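Local coordinates for protein cellulase CEL9M (Clostridium cellulolyticum, PDB 1IA6) that probably hydrolyses internal beta-1,4-glucosidic linkages of cellulose, lichenin and cereal beta-glucans, as an endo-acting family 9 glycoside hydrolase, at residues A[266-271]-A[275-280]. Numbering follows the deposited sequence. Where two conformers were deposited one is given.
Sequences RLAQIT and IYKDAI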
# COMPACT_ATOMS: atom_id res chain seq x y z
N ARG A 266 -6.64 -7.52 14.42
CA ARG A 266 -6.86 -6.46 15.40
C ARG A 266 -8.02 -6.76 16.34
O ARG A 266 -7.97 -6.43 17.53
CB ARG A 266 -7.10 -5.11 14.70
CG ARG A 266 -5.93 -4.66 13.83
CD ARG A 266 -5.71 -3.16 13.94
NE ARG A 266 -5.07 -2.81 15.21
CZ ARG A 266 -5.50 -1.85 16.03
NH1 ARG A 266 -6.57 -1.13 15.72
NH2 ARG A 266 -4.85 -1.60 17.15
N LEU A 267 -9.07 -7.39 15.83
CA LEU A 267 -10.22 -7.73 16.66
C LEU A 267 -9.87 -8.82 17.67
O LEU A 267 -10.41 -8.84 18.78
CB LEU A 267 -11.41 -8.16 15.79
CG LEU A 267 -12.20 -7.00 15.18
CD1 LEU A 267 -13.33 -7.53 14.30
CD2 LEU A 267 -12.76 -6.12 16.30
N ALA A 268 -8.97 -9.72 17.30
CA ALA A 268 -8.55 -10.77 18.22
C ALA A 268 -7.81 -10.12 19.38
O ALA A 268 -8.00 -10.48 20.54
CB ALA A 268 -7.63 -11.76 17.51
N GLN A 269 -6.98 -9.14 19.05
CA GLN A 269 -6.18 -8.42 20.03
C GLN A 269 -7.04 -7.57 20.96
O GLN A 269 -6.83 -7.54 22.17
CB GLN A 269 -5.18 -7.52 19.30
CG GLN A 269 -4.21 -6.77 20.20
CD GLN A 269 -3.19 -5.97 19.41
OE1 GLN A 269 -2.95 -6.25 18.23
NE2 GLN A 269 -2.59 -4.97 20.05
N ILE A 270 -8.03 -6.90 20.38
CA ILE A 270 -8.92 -6.02 21.12
C ILE A 270 -10.05 -6.70 21.90
O ILE A 270 -10.37 -6.29 23.02
CB ILE A 270 -9.54 -4.98 20.16
CG1 ILE A 270 -8.43 -4.11 19.56
CG2 ILE A 270 -10.56 -4.11 20.88
CD1 ILE A 270 -8.90 -3.19 18.46
N THR A 271 -10.66 -7.73 21.31
CA THR A 271 -11.77 -8.43 21.96
C THR A 271 -11.40 -9.75 22.63
O THR A 271 -12.10 -10.21 23.53
CB THR A 271 -12.89 -8.74 20.95
OG1 THR A 271 -12.45 -9.79 20.07
CG2 THR A 271 -13.22 -7.51 20.12
N ILE A 275 -13.39 -16.58 17.86
CA ILE A 275 -13.75 -16.53 16.45
C ILE A 275 -12.69 -15.83 15.60
O ILE A 275 -12.40 -16.26 14.49
CB ILE A 275 -15.11 -15.82 16.25
CG1 ILE A 275 -15.47 -15.81 14.76
CG2 ILE A 275 -15.04 -14.40 16.80
CD1 ILE A 275 -16.83 -15.21 14.46
N TYR A 276 -12.11 -14.76 16.14
CA TYR A 276 -11.08 -14.00 15.42
C TYR A 276 -9.75 -14.73 15.48
O TYR A 276 -8.98 -14.71 14.52
CB TYR A 276 -10.96 -12.59 16.00
CG TYR A 276 -12.27 -11.85 15.99
CD1 TYR A 276 -13.01 -11.72 14.82
CD2 TYR A 276 -12.81 -11.32 17.17
CE1 TYR A 276 -14.25 -11.10 14.81
CE2 TYR A 276 -14.05 -10.70 17.18
CZ TYR A 276 -14.77 -10.60 16.00
OH TYR A 276 -16.01 -10.02 15.99
N LYS A 277 -9.46 -15.37 16.61
CA LYS A 277 -8.21 -16.11 16.74
C LYS A 277 -8.23 -17.28 15.76
O LYS A 277 -7.20 -17.60 15.15
CB LYS A 277 -8.03 -16.63 18.17
CG LYS A 277 -7.84 -15.54 19.21
CD LYS A 277 -7.67 -16.13 20.59
CE LYS A 277 -7.44 -15.05 21.63
NZ LYS A 277 -7.35 -15.62 23.01
N ASP A 278 -9.38 -17.91 15.60
CA ASP A 278 -9.50 -19.04 14.67
C ASP A 278 -9.34 -18.59 13.22
O ASP A 278 -8.77 -19.30 12.40
CB ASP A 278 -10.85 -19.75 14.83
CG ASP A 278 -10.96 -20.51 16.14
OD1 ASP A 278 -9.92 -20.86 16.73
OD2 ASP A 278 -12.10 -20.78 16.57
N ALA A 279 -9.86 -17.40 12.90
CA ALA A 279 -9.75 -16.88 11.54
C ALA A 279 -8.28 -16.69 11.17
O ALA A 279 -7.86 -17.06 10.07
CB ALA A 279 -10.50 -15.56 11.42
N ILE A 280 -7.52 -16.10 12.08
CA ILE A 280 -6.10 -15.88 11.85
C ILE A 280 -5.34 -17.19 11.73
O ILE A 280 -4.52 -17.37 10.82
CB ILE A 280 -5.48 -15.04 12.99
CG1 ILE A 280 -6.08 -13.64 12.99
CG2 ILE A 280 -3.97 -14.99 12.85
CD1 ILE A 280 -5.94 -12.92 11.67
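Leu267 lies over one face of the Tyr276 ring: its CB stands 3.7 Å from the ring centroid and 11° off the ring normal, which meets the geometry of a CH-pi contact. Farther along the same side chain, Leu267 CD1 reaches Tyr276 CE1 at 3.7 Å, so the leucine follows the ring toward its hydroxyl end. From within its own helix, Ile275 in one of its conformers lays CG2 over the opposite face. Thr271 OG1 comes in at the edge, 3.3 Å from Tyr276 CD2 and near the ring plane. A chi1 of 72° sets that hydroxyl between the backbone N and the carbonyl carbon, within reach of Leu267 O, to which it donates at 2.6 Å from above the carbonyl plane; Thr271 N binds the same oxygen from the other face. Where the backbones come nearest, Ala268 CB meets Tyr276 CB at 3.7 Å, and the small alanine is consistent with segment axes only 8.3 Å apart. Outside the pair, Tyr276 OH is hydrogen-bonded to Glu234 of helix 228-236, fixing the far end of the ring, while Thr271 OG1 also bonds to Lys273 N in the turn. The axes of the two segments run at 148°, roughly antiparallel, across a two-residue link between the helices: a tight helical hairpin within the family 9 catalytic module, whose fold is the (alpha/alpha)6 barrel.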